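Local atomic coordinates of 4-alpha-glucanotransferase (Corynebacterium glutamicum, PDB entry 5B68), a protein that belongs to the amylomaltase family of glucanotransferases and is built around a TIM-barrel-type domain. Residues 299-304 and 352-357; 307-312 and 363-368. All coordinates share one frame; numbering follows the deposited sequence.

Contact 1: residues 299-304 and 352-357; sequences AIFEMP and LTMFYM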
ATOM      1  N   ALA A 299       5.073 -27.912 -14.272  1.00 27.23           N
ATOM      2  CA  ALA A 299       5.931 -28.549 -15.284  1.00 27.41           C
ATOM      3  C   ALA A 299       7.274 -27.874 -15.511  1.00 29.44           C
ATOM      4  O   ALA A 299       8.306 -28.525 -15.652  1.00 27.43           O
ATOM      5  CB  ALA A 299       5.158 -28.723 -16.592  1.00 29.52           C
ATOM      6  N   ILE A 300       7.324 -26.541 -15.550  1.00 24.86           N
ATOM      7  CA  ILE A 300       8.623 -25.934 -15.843  1.00 24.74           C
ATOM      8  C   ILE A 300       9.561 -26.106 -14.646  1.00 21.39           C
ATOM      9  O   ILE A 300      10.794 -26.045 -14.798  1.00 24.18           O
ATOM     10  CB  ILE A 300       8.444 -24.421 -16.125  1.00 25.10           C
ATOM     11  CG1 ILE A 300       7.593 -24.201 -17.397  1.00 26.51           C
ATOM     12  CG2 ILE A 300       9.788 -23.709 -16.253  1.00 24.91           C
ATOM     13  CD1 ILE A 300       6.933 -22.841 -17.489  1.00 29.17           C
ATOM     14  N   PHE A 301       8.967 -26.231 -13.440  1.00 24.18           N
ATOM     15  CA  PHE A 301       9.767 -26.355 -12.206  1.00 25.21           C
ATOM     16  C   PHE A 301      10.684 -27.575 -12.268  1.00 26.18           C
ATOM     17  O   PHE A 301      11.803 -27.562 -11.688  1.00 27.90           O
ATOM     18  CB  PHE A 301       8.868 -26.446 -11.010  1.00 25.16           C
ATOM     19  CG  PHE A 301       9.603 -26.568  -9.672  1.00 25.18           C
ATOM     20  CD1 PHE A 301      10.473 -25.568  -9.233  1.00 26.22           C
ATOM     21  CD2 PHE A 301       9.377 -27.673  -8.838  1.00 28.15           C
ATOM     22  CE1 PHE A 301      11.104 -25.673  -8.005  1.00 26.16           C
ATOM     23  CE2 PHE A 301       9.999 -27.774  -7.590  1.00 30.45           C
ATOM     24  CZ  PHE A 301      10.852 -26.777  -7.173  1.00 27.92           C
ATOM     25  N   GLU A 302      10.214 -28.615 -12.972  1.00 31.11           N
ATOM     26  CA  GLU A 302      11.041 -29.837 -13.211  1.00 33.98           C
ATOM     27  C   GLU A 302      12.260 -29.646 -14.095  1.00 36.38           C
ATOM     28  O   GLU A 302      13.136 -30.504 -14.115  1.00 32.24           O
ATOM     29  CB  GLU A 302      10.201 -30.950 -13.822  1.00 35.02           C
ATOM     30  CG  GLU A 302       9.036 -31.453 -13.005  1.00 39.79           C
ATOM     31  CD  GLU A 302       9.418 -31.988 -11.624  1.00 49.12           C
ATOM     32  OE1 GLU A 302       8.718 -31.633 -10.650  1.00 46.35           O
ATOM     33  OE2 GLU A 302      10.413 -32.753 -11.505  1.00 56.56           O
ATOM     34  N   MET A 303      12.315 -28.579 -14.890  1.00 34.69           N
ATOM     35  CA  MET A 303      13.404 -28.414 -15.836  1.00 34.53           C
ATOM     36  C   MET A 303      14.651 -28.001 -15.119  1.00 38.37           C
ATOM     37  O   MET A 303      14.576 -27.222 -14.174  1.00 39.85           O
ATOM     38  CB  MET A 303      13.092 -27.326 -16.864  1.00 35.02           C
ATOM     39  CG  MET A 303      11.915 -27.605 -17.769  1.00 32.63           C
ATOM     40  SD  MET A 303      12.215 -29.070 -18.841  1.00 35.38           S
ATOM     41  CE  MET A 303      11.150 -30.191 -17.967  1.00 33.23           C
ATOM     42  N   PRO A 304      15.803 -28.509 -15.562  1.00 39.37           N
ATOM     43  CA  PRO A 304      17.059 -28.218 -14.885  1.00 39.27           C
ATOM     44  C   PRO A 304      17.585 -26.879 -15.301  1.00 37.62           C
ATOM     45  O   PRO A 304      17.500 -26.506 -16.479  1.00 40.25           O
ATOM     46  CB  PRO A 304      17.992 -29.353 -15.354  1.00 39.27           C
ATOM     47  CG  PRO A 304      17.446 -29.728 -16.694  1.00 42.07           C
ATOM     48  CD  PRO A 304      15.962 -29.578 -16.569  1.00 42.36           C
ATOM     49  N   LEU A 352       7.370 -28.737  -2.276  1.00 24.10           N
ATOM     50  CA  LEU A 352       6.299 -27.760  -2.464  1.00 26.81           C
ATOM     51  C   LEU A 352       6.754 -26.391  -1.976  1.00 28.17           C
ATOM     52  O   LEU A 352       6.470 -25.384  -2.624  1.00 22.97           O
ATOM     53  CB  LEU A 352       5.021 -28.121  -1.720  1.00 26.78           C
ATOM     54  CG  LEU A 352       4.043 -29.093  -2.340  1.00 33.00           C
ATOM     55  CD1 LEU A 352       2.927 -29.314  -1.360  1.00 34.37           C
ATOM     56  CD2 LEU A 352       3.507 -28.511  -3.675  1.00 35.18           C
ATOM     57  N   THR A 353       7.438 -26.349  -0.822  1.00 24.85           N
ATOM     58  CA  THR A 353       7.985 -25.084  -0.298  1.00 24.58           C
ATOM     59  C   THR A 353       8.939 -24.467  -1.321  1.00 25.16           C
ATOM     60  O   THR A 353       8.899 -23.251  -1.644  1.00 21.97           O
ATOM     61  CB  THR A 353       8.641 -25.298   1.098  1.00 21.83           C
ATOM     62  OG1 THR A 353       7.654 -25.677   2.059  1.00 21.35           O
ATOM     63  CG2 THR A 353       9.382 -24.032   1.542  1.00 23.01           C
ATOM     64  N   MET A 354       9.785 -25.294  -1.898  1.00 22.33           N
ATOM     65  CA  MET A 354      10.766 -24.840  -2.848  1.00 25.43           C
ATOM     66  C   MET A 354      10.104 -24.248  -4.107  1.00 22.73           C
ATOM     67  O   MET A 354      10.605 -23.280  -4.667  1.00 23.06           O
ATOM     68  CB  MET A 354      11.697 -25.957  -3.228  1.00 27.26           C
ATOM     69  CG  MET A 354      12.830 -25.517  -4.119  1.00 32.31           C
ATOM     70  SD  MET A 354      13.944 -24.258  -3.476  1.00 38.14           S
ATOM     71  CE  MET A 354      14.956 -25.232  -2.354  1.00 38.61           C
ATOM     72  N   PHE A 355       9.025 -24.918  -4.544  1.00 23.97           N
ATOM     73  CA  PHE A 355       8.220 -24.451  -5.690  1.00 22.78           C
ATOM     74  C   PHE A 355       7.674 -23.051  -5.414  1.00 23.08           C
ATOM     75  O   PHE A 355       7.767 -22.189  -6.306  1.00 21.84           O
ATOM     76  CB  PHE A 355       7.067 -25.384  -5.922  1.00 24.73           C
ATOM     77  CG  PHE A 355       6.069 -24.872  -6.946  1.00 22.44           C
ATOM     78  CD1 PHE A 355       6.375 -24.923  -8.305  1.00 25.47           C
ATOM     79  CD2 PHE A 355       4.833 -24.420  -6.522  1.00 22.57           C
ATOM     80  CE1 PHE A 355       5.440 -24.470  -9.242  1.00 23.59           C
ATOM     81  CE2 PHE A 355       3.907 -23.999  -7.450  1.00 23.96           C
ATOM     82  CZ  PHE A 355       4.241 -24.035  -8.810  1.00 19.21           C
ATOM     83  N   TYR A 356       7.164 -22.809  -4.211  1.00 20.98           N
ATOM     84  CA  TYR A 356       6.624 -21.449  -3.929  1.00 22.57           C
ATOM     85  C   TYR A 356       7.719 -20.424  -3.789  1.00 22.20           C
ATOM     86  O   TYR A 356       7.540 -19.228  -4.164  1.00 21.29           O
ATOM     87  CB  TYR A 356       5.626 -21.479  -2.786  1.00 22.22           C
ATOM     88  CG  TYR A 356       4.375 -22.208  -3.131  1.00 23.20           C
ATOM     89  CD1 TYR A 356       3.446 -21.626  -3.988  1.00 25.89           C
ATOM     90  CD2 TYR A 356       4.108 -23.526  -2.640  1.00 21.76           C
ATOM     91  CE1 TYR A 356       2.288 -22.274  -4.351  1.00 25.29           C
ATOM     92  CE2 TYR A 356       2.937 -24.178  -2.983  1.00 23.83           C
ATOM     93  CZ  TYR A 356       2.018 -23.538  -3.851  1.00 29.20           C
ATOM     94  OH  TYR A 356       0.819 -24.128  -4.209  1.00 26.50           O
ATOM     95  N   MET A 357       8.893 -20.838  -3.342  1.00 21.39           N
ATOM     96  CA  MET A 357      10.074 -19.948  -3.345  1.00 20.87           C
ATOM     97  C   MET A 357      10.463 -19.562  -4.755  1.00 22.90           C
ATOM     98  O   MET A 357      10.729 -18.361  -5.107  1.00 22.20           O
ATOM     99  CB  MET A 357      11.238 -20.579  -2.578  1.00 22.28           C
ATOM    100  CG  MET A 357      10.911 -20.769  -1.098  1.00 24.34           C
ATOM    101  SD  MET A 357      12.221 -21.778  -0.273  1.00 32.31           S
ATOM    102  CE  MET A 357      13.472 -20.546  -0.185  1.00 31.17           C
TER

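Contact 2: residues 307-312 and 363-368; sequences SEREAN and CDEQLA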
ATOM      1  N   SER A 307      23.904 -23.440 -14.709  1.00 46.13           N
ATOM      2  CA  SER A 307      24.550 -23.081 -13.465  1.00 43.99           C
ATOM      3  C   SER A 307      24.490 -21.571 -13.216  1.00 40.99           C
ATOM      4  O   SER A 307      24.465 -21.167 -12.061  1.00 37.37           O
ATOM      5  CB  SER A 307      25.982 -23.590 -13.456  1.00 46.34           C
ATOM      6  OG  SER A 307      26.707 -22.841 -14.398  1.00 55.23           O
ATOM      7  N   GLU A 308      24.454 -20.732 -14.261  1.00 41.75           N
ATOM      8  CA  GLU A 308      24.326 -19.281 -14.038  1.00 41.74           C
ATOM      9  C   GLU A 308      22.931 -19.014 -13.439  1.00 40.60           C
ATOM     10  O   GLU A 308      22.808 -18.352 -12.412  1.00 38.23           O
ATOM     11  CB  GLU A 308      24.565 -18.447 -15.295  1.00 50.61           C
ATOM     12  CG  GLU A 308      24.516 -16.938 -15.001  1.00 64.86           C
ATOM     13  CD  GLU A 308      25.053 -16.049 -16.120  1.00 74.65           C
ATOM     14  OE1 GLU A 308      25.542 -14.928 -15.825  1.00 81.44           O
ATOM     15  OE2 GLU A 308      24.978 -16.453 -17.296  1.00 80.83           O
ATOM     16  N   ARG A 309      21.922 -19.627 -14.042  1.00 39.64           N
ATOM     17  CA  ARG A 309      20.524 -19.528 -13.577  1.00 40.03           C
ATOM     18  C   ARG A 309      20.346 -20.064 -12.160  1.00 38.81           C
ATOM     19  O   ARG A 309      19.700 -19.411 -11.334  1.00 32.83           O
ATOM     20  CB  ARG A 309      19.560 -20.267 -14.511  1.00 38.60           C
ATOM     21  CG  ARG A 309      19.436 -19.639 -15.880  1.00 39.01           C
ATOM     22  CD  ARG A 309      18.540 -18.454 -15.891  1.00 33.66           C
ATOM     23  NE  ARG A 309      17.146 -18.859 -15.664  1.00 31.45           N
ATOM     24  CZ  ARG A 309      16.205 -17.988 -15.309  1.00 29.77           C
ATOM     25  NH1 ARG A 309      16.530 -16.705 -15.203  1.00 31.18           N
ATOM     26  NH2 ARG A 309      14.968 -18.370 -15.077  1.00 28.16           N
ATOM     27  N   GLU A 310      20.919 -21.233 -11.878  1.00 35.65           N
ATOM     28  CA  GLU A 310      20.866 -21.787 -10.509  1.00 36.88           C
ATOM     29  C   GLU A 310      21.494 -20.837  -9.491  1.00 34.11           C
ATOM     30  O   GLU A 310      20.906 -20.647  -8.454  1.00 36.20           O
ATOM     31  CB  GLU A 310      21.546 -23.148 -10.393  1.00 36.98           C
ATOM     32  CG  GLU A 310      21.572 -23.758  -9.003  1.00 33.24           C
ATOM     33  CD  GLU A 310      20.255 -24.250  -8.483  1.00 37.05           C
ATOM     34  OE1 GLU A 310      20.265 -24.732  -7.333  1.00 36.50           O
ATOM     35  OE2 GLU A 310      19.190 -24.160  -9.154  1.00 38.32           O
ATOM     36  N   ALA A 311      22.643 -20.249  -9.798  1.00 38.03           N
ATOM     37  CA  ALA A 311      23.327 -19.360  -8.875  1.00 38.10           C
ATOM     38  C   ALA A 311      22.558 -18.063  -8.654  1.00 33.88           C
ATOM     39  O   ALA A 311      22.625 -17.491  -7.610  1.00 30.02           O
ATOM     40  CB  ALA A 311      24.740 -19.025  -9.365  1.00 35.82           C
ATOM     41  N   ASN A 312      21.858 -17.610  -9.673  1.00 33.96           N
ATOM     42  CA  ASN A 312      20.917 -16.511  -9.522  1.00 33.34           C
ATOM     43  C   ASN A 312      19.755 -16.846  -8.594  1.00 30.81           C
ATOM     44  O   ASN A 312      19.402 -16.045  -7.722  1.00 29.05           O
ATOM     45  CB  ASN A 312      20.374 -16.121 -10.880  1.00 38.98           C
ATOM     46  CG  ASN A 312      21.047 -14.922 -11.382  1.00 48.90           C
ATOM     47  OD1 ASN A 312      22.080 -15.005 -12.052  1.00 60.69           O
ATOM     48  ND2 ASN A 312      20.534 -13.776 -10.976  1.00 52.17           N
ATOM     49  N   CYS A 363       8.809 -14.031 -10.135  1.00 19.08           N
ATOM     50  CA  CYS A 363       8.114 -12.716 -10.023  1.00 18.80           C
ATOM     51  C   CYS A 363       9.196 -11.630  -9.929  1.00 19.64           C
ATOM     52  O   CYS A 363       9.110 -10.560 -10.578  1.00 18.71           O
ATOM     53  CB  CYS A 363       7.224 -12.659  -8.807  1.00 18.53           C
ATOM     54  SG  CYS A 363       5.732 -13.609  -8.892  1.00 20.63           S
ATOM     55  N   ASP A 364      10.235 -11.874  -9.120  1.00 18.98           N
ATOM     56  CA  ASP A 364      11.339 -10.917  -8.987  1.00 20.29           C
ATOM     57  C   ASP A 364      11.986 -10.593 -10.325  1.00 24.50           C
ATOM     58  O   ASP A 364      12.218  -9.411 -10.664  1.00 20.25           O
ATOM     59  CB  ASP A 364      12.404 -11.430  -7.985  1.00 20.83           C
ATOM     60  CG  ASP A 364      13.581 -10.460  -7.816  1.00 22.32           C
ATOM     61  OD1 ASP A 364      13.465  -9.566  -6.968  1.00 25.34           O
ATOM     62  OD2 ASP A 364      14.564 -10.505  -8.527  1.00 25.03           O
ATOM     63  N   GLU A 365      12.365 -11.616 -11.079  1.00 20.95           N
ATOM     64  CA  GLU A 365      13.059 -11.329 -12.311  1.00 22.23           C
ATOM     65  C   GLU A 365      12.125 -10.726 -13.396  1.00 19.23           C
ATOM     66  O   GLU A 365      12.620  -9.953 -14.210  1.00 21.87           O
ATOM     67  CB  GLU A 365      13.845 -12.555 -12.829  1.00 25.62           C
ATOM     68  CG  GLU A 365      13.009 -13.670 -13.392  1.00 28.74           C
ATOM     69  CD  GLU A 365      13.872 -14.885 -13.884  1.00 32.38           C
ATOM     70  OE1 GLU A 365      13.302 -15.940 -14.277  1.00 32.35           O
ATOM     71  OE2 GLU A 365      15.124 -14.760 -13.854  1.00 28.42           O
ATOM     72  N   GLN A 366      10.846 -11.097 -13.436  1.00 19.44           N
ATOM     73  CA  GLN A 366       9.958 -10.538 -14.460  1.00 19.75           C
ATOM     74  C   GLN A 366       9.648  -9.086 -14.151  1.00 20.93           C
ATOM     75  O   GLN A 366       9.564  -8.262 -15.073  1.00 18.97           O
ATOM     76  CB  GLN A 366       8.663 -11.350 -14.613  1.00 19.65           C
ATOM     77  CG  GLN A 366       9.035 -12.704 -15.287  1.00 19.43           C
ATOM     78  CD  GLN A 366       7.909 -13.442 -15.963  1.00 21.67           C
ATOM     79  OE1 GLN A 366       6.762 -12.992 -16.060  1.00 22.05           O
ATOM     80  NE2 GLN A 366       8.222 -14.690 -16.338  1.00 24.92           N
ATOM     81  N   LEU A 367       9.515  -8.790 -12.863  1.00 20.21           N
ATOM     82  CA  LEU A 367       9.320  -7.371 -12.435  1.00 19.06           C
ATOM     83  C   LEU A 367      10.548  -6.539 -12.664  1.00 19.57           C
ATOM     84  O   LEU A 367      10.452  -5.387 -13.069  1.00 19.39           O
ATOM     85  CB  LEU A 367       8.963  -7.314 -10.967  1.00 20.68           C
ATOM     86  CG  LEU A 367       7.541  -7.571 -10.588  1.00 24.02           C
ATOM     87  CD1 LEU A 367       7.402  -7.618  -9.085  1.00 27.89           C
ATOM     88  CD2 LEU A 367       6.683  -6.407 -11.140  1.00 23.48           C
ATOM     89  N   ALA A 368      11.734  -7.095 -12.391  1.00 17.43           N
ATOM     90  CA  ALA A 368      12.961  -6.390 -12.734  1.00 18.11           C
ATOM     91  C   ALA A 368      13.041  -6.092 -14.233  1.00 20.72           C
ATOM     92  O   ALA A 368      13.442  -5.010 -14.612  1.00 20.68           O
ATOM     93  CB  ALA A 368      14.169  -7.203 -12.352  1.00 19.43           C
TER

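Contact 1: residues 299-304 and 352-357
Phe301 lays one face of its ring over the backbone of Phe355. The CA of Phe355 sits 4.0 Å from the centroid of the Phe301 ring, 21° off the ring normal, a CH-pi contact with the helix 349-376 itself. The backbone N of Phe355 is close as well, 3.7 Å from Phe301 CZ. The side chain of Phe355 then turns its own edge toward Phe301, and its CD1 comes to 3.9 Å from Phe301 CG. The pair is T-shaped (edge-to-face): the centroids are 5.6 Å apart and the planes stand at 79°. CB of Phe301 already points toward helix 349-376, and with CG anti to the backbone N (chi1 -180°) the ring extends over Phe355. This is packing between helices of the largely helical region that separates strands 215-218 and 382-387 of the eight-stranded parallel barrel sheet. It joins the C-terminal part of helix 286-301 to an early part of helix 349-376. Met354 CG lies near the Phe301 ring plane, 3.9 Å from Phe301 CZ. Beyond CG the methionine chain bends at both following torsions, which carries its SD and CE off from the Phe301 ring. Trp358 also meets the Phe301 ring, while Leu297 and Arg298 pack against Phe355.

Contact 2: residues 307-312 and 363-368
Arg309 starts with CG beside its backbone N (chi1 -67°) and bends again at chi2 and chi3, which swings the guanidinium toward helix 349-376. Glu365 answers with a different shape. Its CG lies between the backbone N and the carbonyl carbon (chi1 72°), and the chain is straight from there to the carboxylate. The two side chains cross at about a right angle, yet their flat ends are nearly coplanar, 18° apart. They meet in an end-on, two-pronged salt bridge. Arg309 NH1 donates to Glu365 OE2 at 2.8 Å, and Arg309 NH2 donates to Glu365 OE1 at 3.1 Å. Both oxygens use their syn lone pairs, and both lie in or close to the guanidinium plane. The NH2 bond is the straighter of the two. Two parallel grips of this kind limit rotation of either group. The bridge ties the first turn of helix 307-338 to helix 349-376 near the protein surface. Arg309 has a second carboxylate partner, Glu255, at NE, and Pro254 and Trp361 touch the arginine side chain. With Glu365 at NH1 and NH2 and Glu255 at NE, the two carboxylates probably balance, or more than balance, the single positive charge. The guanidinium should in turn favour the ionised form of Glu365.

In the fold
Contact 1 and contact 2 share helix 349-376, with residues 352-357 near its start and 363-368 further along. Their centres are about 13 Å apart. The partners on the other side, helices 286-301 and 307-338, follow each other in the chain, so the segments alternate in sequence: 299-304, 307-312, 352-357, 363-368. The long helix is thus held at two levels by consecutive helices, first by aromatic packing and then by paired charges. The centres of contacts 1 and 2 lie about 29 Å and 25 Å, respectively, from the centre of the chain. In contact 2, the nearest atoms of a bound glycerol, probably from the crystallisation liquor, and the Glu365 side chain are about 4 Å apart.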